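Local coordinates for protein phosphoserine phosphatase (Thermococcus onnurineus, PDB 4AP9) that probably hydrolyses L-phosphoserine to L-serine with magnesium, the last step of serine biosynthesis, as a member of the haloacid dehalogenase superfamily, at residues Glu24-Arg27 against Glu28-Arg31; Thr33-Arg36 against Glu37-Glu40; Thr70-Arg73 against Thr74-Lys77. All blocks are in the same frame, centred on the assembly; numbering follows the deposited sequence.

Overall arrangement
The three contacts are local and follow one another along the chain between strand 11-15 and helix 82-93, in what is probably the cap, as in related phosphatases. Contact 1 lies on helix 25-33. Contact 2 is the turn from that helix into helix 36-47. Contact 3 runs from helix 68-73 into the 3-10 turn that follows. The centres of contacts 1 and 2 are about 8 Å apart, those of contacts 1 and 3 about 11 Å. Contact 1 touches both others: Arg27 pairs with Glu39, and Glu28 with Lys77. Contacts 2 and 3 do not meet; about 7 Å separates their nearest atoms. Helix 25-33 lies between them, and contacts 1 and 2 touch a bound 3-pyridinium-1-ylpropane-1-sulfonate.

Contact 1. Residues Glu24-Arg27 against Glu28-Arg31; sequences EFWR and EMAR. With 1PS (3-pyridinium-1-ylpropane-1-sulfonate), chain E.
Four i to i+4 backbone hydrogen bonds join Glu24-Arg27 to Glu28-Arg31 at the start of helix 25-33, from Glu28 N to Glu24 O through Arg31 N to Arg27 O; Glu24 holds the N-cap position. On the buried side, Met29 lies over one face of the Phe25 ring. Met29 CG makes the CH-pi contact, 3.4 Å from Phe25 CZ and offset toward the rim. The selenium of this selenomethionine stands obliquely to the same ring, a Met-aromatic contact. Phe25 has CG anti to the backbone N (chi1 176°), which swings its ring forward along the helix to Met29. Trp26 CE3 also lies 4.2 Å from Met29 CB. Trp26 packs on Ile38 and forms a cation-pi contact with Arg59.

The outer side is charged. Arg31 grips Glu28 side-on: NE reaches OE1 at 3.1 Å and NH2 reaches OE2 at 2.8 Å, both nearly straight. Glu28 OE1 also meets Lys77. Arg31 NH1 approaches the pyridinium carbon C5 of the bound ligand at 3.3 Å, obliquely. One turn earlier, Arg27 NE donates to Glu24 OE1 at 2.8 Å, from above the carboxylate plane. That oxygen also bonds Tyr160, and Arg27 NH1 pairs with Glu39 and Glu43. Two bonds to Glu28 fix the turn of the Arg31 guanidinium, and the carboxylate probably offsets its charge beside the cationic pyridinium.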
loop_
_atom_site.group_PDB
_atom_site.type_symbol
_atom_site.label_atom_id
_atom_site.label_comp_id
_atom_site.label_asym_id
_atom_site.label_seq_id
_atom_site.Cartn_x
_atom_site.Cartn_y
_atom_site.Cartn_z
ATOM N N GLU A 24 -30.139 3.591 26.913
ATOM C CA GLU A 24 -28.736 3.797 27.223
ATOM C C GLU A 24 -28.335 2.943 28.417
ATOM O O GLU A 24 -28.566 3.324 29.563
ATOM C CB GLU A 24 -28.482 5.272 27.514
ATOM C CG GLU A 24 -28.655 6.127 26.281
ATOM C CD GLU A 24 -28.339 7.577 26.539
ATOM O OE1 GLU A 24 -27.140 7.926 26.559
ATOM O OE2 GLU A 24 -29.298 8.354 26.729
ATOM N N PHE A 25 -27.738 1.788 28.135
ATOM C CA PHE A 25 -27.383 0.816 29.181
ATOM C C PHE A 25 -26.703 1.403 30.420
ATOM O O PHE A 25 -27.029 1.036 31.551
ATOM C CB PHE A 25 -26.496 -0.289 28.594
ATOM C CG PHE A 25 -26.004 -1.275 29.615
ATOM C CD1 PHE A 25 -26.800 -2.336 30.006
ATOM C CD2 PHE A 25 -24.736 -1.152 30.169
ATOM C CE1 PHE A 25 -26.359 -3.252 30.950
ATOM C CE2 PHE A 25 -24.284 -2.076 31.118
ATOM C CZ PHE A 25 -25.100 -3.125 31.503
ATOM N N TRP A 26 -25.718 2.277 30.232
ATOM C CA TRP A 26 -25.006 2.800 31.395
ATOM C C TRP A 26 -25.844 3.756 32.270
ATOM O O TRP A 26 -25.695 3.770 33.505
ATOM C CB TRP A 26 -23.631 3.391 31.010
ATOM C CG TRP A 26 -22.656 2.320 30.546
ATOM C CD1 TRP A 26 -22.149 2.158 29.280
ATOM C CD2 TRP A 26 -22.117 1.240 31.331
ATOM N NE1 TRP A 26 -21.303 1.070 29.243
ATOM C CE2 TRP A 26 -21.280 0.482 30.478
ATOM C CE3 TRP A 26 -22.252 0.853 32.666
ATOM C CZ2 TRP A 26 -20.577 -0.641 30.925
ATOM C CZ3 TRP A 26 -21.553 -0.270 33.109
ATOM C CH2 TRP A 26 -20.729 -1.005 32.234
ATOM N N ARG A 27 -26.719 4.535 31.639
ATOM C CA ARG A 27 -27.642 5.392 32.384
ATOM C C ARG A 27 -28.633 4.516 33.149
ATOM O O ARG A 27 -29.000 4.822 34.280
ATOM C CB ARG A 27 -28.385 6.349 31.452
ATOM C CG ARG A 27 -27.432 7.287 30.720
ATOM C CD ARG A 27 -28.151 8.378 29.947
ATOM N NE ARG A 27 -27.205 9.125 29.114
ATOM C CZ ARG A 27 -26.430 10.115 29.546
ATOM N NH1 ARG A 27 -26.472 10.504 30.816
ATOM N NH2 ARG A 27 -25.605 10.726 28.699
ATOM N N GLU A 28 -29.046 3.412 32.541
ATOM C CA GLU A 28 -29.903 2.457 33.242
ATOM C C GLU A 28 -29.173 1.785 34.412
ATOM O O GLU A 28 -29.745 1.594 35.496
ATOM C CB GLU A 28 -30.458 1.420 32.266
ATOM C CG GLU A 28 -31.377 0.378 32.893
ATOM C CD GLU A 28 -32.723 0.935 33.342
ATOM O OE1 GLU A 28 -32.968 2.151 33.180
ATOM O OE2 GLU A 28 -33.539 0.140 33.853
HETATM N N MSE A 29 -27.909 1.418 34.210
HETATM C CA MSE A 29 -27.134 0.844 35.300
HETATM C C MSE A 29 -26.978 1.835 36.450
HETATM O O MSE A 29 -27.000 1.449 37.619
HETATM C CB MSE A 29 -25.764 0.362 34.823
HETATM C CG MSE A 29 -25.825 -0.882 33.969
HETATM SE SE MSE A 29 -26.509 -2.398 35.001
HETATM C CE MSE A 29 -28.234 -2.446 34.249
ATOM N N ALA A 30 -26.826 3.116 36.122
ATOM C CA ALA A 30 -26.673 4.119 37.170
ATOM C C ALA A 30 -27.975 4.217 37.960
ATOM O O ALA A 30 -27.943 4.406 39.177
ATOM C CB ALA A 30 -26.299 5.476 36.587
ATOM N N ARG A 31 -29.105 4.085 37.267
ATOM C CA ARG A 31 -30.421 4.200 37.902
ATOM C C ARG A 31 -30.677 3.008 38.825
ATOM O O ARG A 31 -31.104 3.165 39.971
ATOM C CB ARG A 31 -31.527 4.321 36.845
ATOM C CG ARG A 31 -32.944 4.503 37.415
ATOM C CD ARG A 31 -34.006 4.420 36.334
ATOM N NE ARG A 31 -34.216 3.064 35.841
ATOM C CZ ARG A 31 -35.049 2.199 36.410
ATOM N NH1 ARG A 31 -35.718 2.562 37.496
ATOM N NH2 ARG A 31 -35.200 0.972 35.915
HETATM N N1 1PS E . -33.088 1.505 42.584
HETATM C C1 1PS E . -33.463 2.785 42.622
HETATM C C2 1PS E . -34.343 3.293 41.676
HETATM C C3 1PS E . -33.535 0.660 41.641
HETATM C C4 1PS E . -34.420 1.100 40.659
HETATM C C5 1PS E . -34.836 2.440 40.669
HETATM C C6 1PS E . -32.177 1.035 43.582
HETATM C C7 1PS E . -31.118 2.077 43.806
HETATM C C8 1PS E . -30.184 1.616 44.880
HETATM S S1 1PS E . -30.045 2.846 46.150
HETATM O O1 1PS E . -28.976 2.376 47.045
HETATM O O2 1PS E . -31.296 2.943 46.884
HETATM O O3 1PS E . -29.687 4.137 45.592
#

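Contact 2. Residues Thr33-Arg36 against Glu37-Glu40; sequences TGKR and EIEE. With 1PS (3-pyridinium-1-ylpropane-1-sulfonate), chain E.
Arg36 O receives two backbone N-H groups. Glu40 N bonds Arg36 O at 3.0 Å and nearly straight (162°), whereas the bond from Glu39 N is weak because its angle is poor. Just before it, Ile38 N donates to Lys35 O at 3.1 Å. These bonds start helix 36-47.

The turn itself is closed by Thr33. Thr33 OG1 sits between the backbone N and the carbonyl carbon (chi1 64°), where it accepts from Lys35 N at 3.0 Å. Thr33 OG1 is also hydrogen-bonded to Met29 O one turn back in the same helix, so the hydroxyl joins the last turn of helix 25-33 to the connection.

Ile38 is the buried side chain. Ile38 CD1 reaches back over the turn, 3.6 Å from Thr33 OG1 and 3.9 Å from Lys35 CB; the Thr33 and Ile38 side chains cross at about a right angle. Ile38 also packs on Ala30 and Leu62. The extended Lys35 chain carries NZ to Leu62 O.

On the ligand side, Gly34 CA lies 3.7 Å from sulfonate oxygen O3. The positive phi of Gly34 (75°) favours glycine. The ST turn runs from Thr33 through Gly34 to Lys35 and links helix 25-33 to helix 36-47. Thr33 and Gly34 form part of the pocket seen here for 3-pyridinium-1-ylpropane-1-sulfonate.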
loop_
_atom_site.group_PDB
_atom_site.type_symbol
_atom_site.label_atom_id
_atom_site.label_comp_id
_atom_site.label_asym_id
_atom_site.label_seq_id
_atom_site.Cartn_x
_atom_site.Cartn_y
_atom_site.Cartn_z
ATOM N N THR A 33 -28.433 0.739 40.097
ATOM C CA THR A 33 -27.469 0.591 41.186
ATOM C C THR A 33 -27.466 1.800 42.121
ATOM O O THR A 33 -27.018 1.712 43.270
ATOM C CB THR A 33 -26.034 0.450 40.668
ATOM O OG1 THR A 33 -25.659 1.658 39.997
ATOM C CG2 THR A 33 -25.901 -0.735 39.715
ATOM N N GLY A 34 -27.942 2.931 41.618
ATOM C CA GLY A 34 -27.875 4.175 42.362
ATOM C C GLY A 34 -26.477 4.772 42.386
ATOM O O GLY A 34 -26.231 5.780 43.058
ATOM N N LYS A 35 -25.546 4.149 41.669
ATOM C CA LYS A 35 -24.188 4.671 41.601
ATOM C C LYS A 35 -24.102 5.783 40.567
ATOM O O LYS A 35 -23.939 5.520 39.371
ATOM C CB LYS A 35 -23.189 3.556 41.272
ATOM C CG LYS A 35 -23.122 2.474 42.348
ATOM C CD LYS A 35 -22.396 1.238 41.854
ATOM C CE LYS A 35 -22.227 0.214 42.966
ATOM N NZ LYS A 35 -21.213 -0.813 42.581
ATOM N N ARG A 36 -24.214 7.025 41.032
ATOM C CA ARG A 36 -24.115 8.183 40.142
ATOM C C ARG A 36 -22.798 8.240 39.366
ATOM O O ARG A 36 -22.762 8.722 38.230
ATOM C CB ARG A 36 -24.318 9.478 40.934
ATOM C CG ARG A 36 -25.634 9.526 41.703
ATOM C CD ARG A 36 -25.824 10.869 42.397
ATOM N NE ARG A 36 -25.997 11.943 41.423
ATOM C CZ ARG A 36 -27.172 12.465 41.076
ATOM N NH1 ARG A 36 -28.289 12.027 41.640
ATOM N NH2 ARG A 36 -27.226 13.433 40.169
ATOM N N GLU A 37 -21.726 7.753 39.983
ATOM C CA GLU A 37 -20.407 7.707 39.363
ATOM C C GLU A 37 -20.448 7.055 37.972
ATOM O O GLU A 37 -19.690 7.439 37.081
ATOM C CB GLU A 37 -19.412 6.976 40.276
ATOM C CG GLU A 37 -17.945 7.057 39.827
ATOM C CD GLU A 37 -17.013 6.211 40.695
ATOM O OE1 GLU A 37 -17.474 5.666 41.718
ATOM O OE2 GLU A 37 -15.822 6.087 40.347
ATOM N N ILE A 38 -21.341 6.086 37.779
ATOM C CA ILE A 38 -21.420 5.410 36.480
ATOM C C ILE A 38 -21.817 6.378 35.375
ATOM O O ILE A 38 -21.219 6.385 34.300
ATOM C CB ILE A 38 -22.404 4.225 36.499
ATOM C CG1 ILE A 38 -21.878 3.129 37.435
ATOM C CG2 ILE A 38 -22.593 3.666 35.075
ATOM C CD1 ILE A 38 -22.890 2.011 37.712
ATOM N N GLU A 39 -22.825 7.198 35.647
ATOM C CA GLU A 39 -23.320 8.129 34.648
ATOM C C GLU A 39 -22.334 9.286 34.465
ATOM O O GLU A 39 -22.170 9.817 33.359
ATOM C CB GLU A 39 -24.715 8.638 35.044
ATOM C CG GLU A 39 -25.471 9.260 33.909
ATOM C CD GLU A 39 -26.977 9.177 34.069
ATOM O OE1 GLU A 39 -27.476 8.879 35.175
ATOM O OE2 GLU A 39 -27.665 9.414 33.070
ATOM N N GLU A 40 -21.675 9.669 35.550
ATOM C CA GLU A 40 -20.674 10.721 35.479
ATOM C C GLU A 40 -19.515 10.286 34.589
ATOM O O GLU A 40 -19.037 11.050 33.763
ATOM C CB GLU A 40 -20.158 11.067 36.868
ATOM C CG GLU A 40 -19.146 12.189 36.862
ATOM C CD GLU A 40 -18.766 12.630 38.262
ATOM O OE1 GLU A 40 -17.936 11.947 38.902
ATOM O OE2 GLU A 40 -19.310 13.651 38.725
HETATM N N1 1PS E . -33.088 1.505 42.584
HETATM C C1 1PS E . -33.463 2.785 42.622
HETATM C C2 1PS E . -34.343 3.293 41.676
HETATM C C3 1PS E . -33.535 0.660 41.641
HETATM C C4 1PS E . -34.420 1.100 40.659
HETATM C C5 1PS E . -34.836 2.440 40.669
HETATM C C6 1PS E . -32.177 1.035 43.582
HETATM C C7 1PS E . -31.118 2.077 43.806
HETATM C C8 1PS E . -30.184 1.616 44.880
HETATM S S1 1PS E . -30.045 2.846 46.150
HETATM O O1 1PS E . -28.976 2.376 47.045
HETATM O O2 1PS E . -31.296 2.943 46.884
HETATM O O3 1PS E . -29.687 4.137 45.592
#

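Contact 3. Residues Thr70-Arg73 against Thr74-Lys77; sequences TFLR and TREK
Thr74 folds back over the turn Thr70-Arg73, with both branches against backbone carbonyls. Thr74 OG1 donates to Phe71 O at 2.8 Å, nearly in line with the C=O bond. It can do so because, with chi1 at 66°, the hydroxyl is turned back to that carbonyl. Thr74 N reaches Phe71 O in a weak bond of 3.4 Å. One residue therefore grips Phe71 O twice, once through its side chain and once through its backbone.

The methyl CG2 of Thr74 lies 3.5 Å from Phe71 O and 3.9 Å from Thr70 O. It also faces helix 25-33, where Thr74 packs on Met29 and Glu28. Thr74 is buried, and this hydroxyl bond pairs its polar atom within the turn.

The Phe71 ring lies among aromatic side chains: Phe105 and Phe126 meet it edge-to-face, and Phe25 meets it from helix 25-33.

Glu76 N donates to Arg73 O at 3.1 Å. The Glu76 chain lies alongside the Arg73 carbonyl, with Glu76 CB 3.2 Å from Arg73 O. Its carboxylate stays well short of the arginine: Arg73 NE is 5.5 Å from Glu76 OE1. Arg75 turns its guanidinium to Glu110.

The backbone bonds of Thr74, Glu76 and Lys77 each span three residues, down to Lys77 N with Thr74 O at 2.8 Å. This is the pattern of a 3-10 turn, here where helix 68-73 gives way to the loop before helix 82-93.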
loop_
_atom_site.group_PDB
_atom_site.type_symbol
_atom_site.label_atom_id
_atom_site.label_comp_id
_atom_site.label_asym_id
_atom_site.label_seq_id
_atom_site.Cartn_x
_atom_site.Cartn_y
_atom_site.Cartn_z
ATOM N N THR A 70 -30.480 -9.243 36.464
ATOM C CA THR A 70 -30.612 -7.790 36.530
ATOM C C THR A 70 -30.126 -7.188 35.225
ATOM O O THR A 70 -30.727 -6.260 34.679
ATOM C CB THR A 70 -29.767 -7.204 37.680
ATOM O OG1 THR A 70 -30.165 -7.794 38.922
ATOM C CG2 THR A 70 -29.918 -5.689 37.761
ATOM N N PHE A 71 -29.017 -7.739 34.740
ATOM C CA PHE A 71 -28.379 -7.312 33.506
ATOM C C PHE A 71 -29.335 -7.526 32.336
ATOM O O PHE A 71 -29.603 -6.609 31.562
ATOM C CB PHE A 71 -27.107 -8.150 33.303
ATOM C CG PHE A 71 -26.141 -7.596 32.290
ATOM C CD1 PHE A 71 -26.219 -7.966 30.963
ATOM C CD2 PHE A 71 -25.115 -6.753 32.687
ATOM C CE1 PHE A 71 -25.322 -7.471 30.035
ATOM C CE2 PHE A 71 -24.207 -6.261 31.762
ATOM C CZ PHE A 71 -24.327 -6.622 30.431
ATOM N N LEU A 72 -29.858 -8.744 32.222
ATOM C CA LEU A 72 -30.758 -9.106 31.129
ATOM C C LEU A 72 -32.143 -8.448 31.190
ATOM O O LEU A 72 -32.788 -8.263 30.165
ATOM C CB LEU A 72 -30.877 -10.626 31.016
ATOM C CG LEU A 72 -29.570 -11.294 30.589
ATOM C CD1 LEU A 72 -29.700 -12.811 30.620
ATOM C CD2 LEU A 72 -29.164 -10.808 29.198
ATOM N N ARG A 73 -32.593 -8.088 32.388
ATOM C CA ARG A 73 -33.846 -7.355 32.549
ATOM C C ARG A 73 -33.916 -6.111 31.659
ATOM O O ARG A 73 -34.989 -5.710 31.235
ATOM C CB ARG A 73 -33.993 -6.916 33.998
ATOM C CG ARG A 73 -35.393 -7.000 34.557
ATOM C CD ARG A 73 -35.344 -7.750 35.916
ATOM N NE ARG A 73 -36.316 -7.228 36.877
ATOM C CZ ARG A 73 -36.042 -6.922 38.145
ATOM N NH1 ARG A 73 -34.835 -7.111 38.635
ATOM N NH2 ARG A 73 -37.002 -6.431 38.929
ATOM N N THR A 74 -32.766 -5.494 31.400
ATOM C CA THR A 74 -32.730 -4.258 30.619
ATOM C C THR A 74 -33.182 -4.434 29.172
ATOM O O THR A 74 -33.642 -3.476 28.545
ATOM C CB THR A 74 -31.333 -3.614 30.621
ATOM O OG1 THR A 74 -30.409 -4.462 29.921
ATOM C CG2 THR A 74 -30.840 -3.401 32.050
ATOM N N ARG A 75 -33.066 -5.644 28.633
ATOM C CA ARG A 75 -33.480 -5.848 27.249
ATOM C C ARG A 75 -34.984 -5.578 27.094
ATOM O O ARG A 75 -35.475 -5.336 25.992
ATOM C CB ARG A 75 -33.077 -7.236 26.720
ATOM C CG ARG A 75 -33.671 -8.401 27.468
ATOM C CD ARG A 75 -32.865 -9.692 27.272
ATOM N NE ARG A 75 -33.128 -10.358 25.993
ATOM C CZ ARG A 75 -34.293 -10.925 25.671
ATOM N NH1 ARG A 75 -35.323 -10.884 26.520
ATOM N NH2 ARG A 75 -34.443 -11.526 24.491
ATOM N N GLU A 76 -35.709 -5.600 28.203
ATOM C CA GLU A 76 -37.113 -5.204 28.192
ATOM C C GLU A 76 -37.313 -3.738 27.783
ATOM O O GLU A 76 -38.395 -3.350 27.342
ATOM C CB GLU A 76 -37.743 -5.489 29.554
ATOM C CG GLU A 76 -37.792 -6.980 29.865
ATOM C CD GLU A 76 -38.267 -7.283 31.267
ATOM O OE1 GLU A 76 -38.667 -6.338 31.981
ATOM O OE2 GLU A 76 -38.233 -8.474 31.652
ATOM N N LYS A 77 -36.269 -2.928 27.924
ATOM C CA LYS A 77 -36.335 -1.520 27.544
ATOM C C LYS A 77 -35.842 -1.295 26.115
ATOM O O LYS A 77 -35.782 -0.167 25.635
ATOM C CB LYS A 77 -35.530 -0.659 28.518
ATOM C CG LYS A 77 -36.228 -0.410 29.842
ATOM C CD LYS A 77 -35.581 0.747 30.602
ATOM C CE LYS A 77 -36.314 1.049 31.895
ATOM N NZ LYS A 77 -35.897 2.371 32.471
#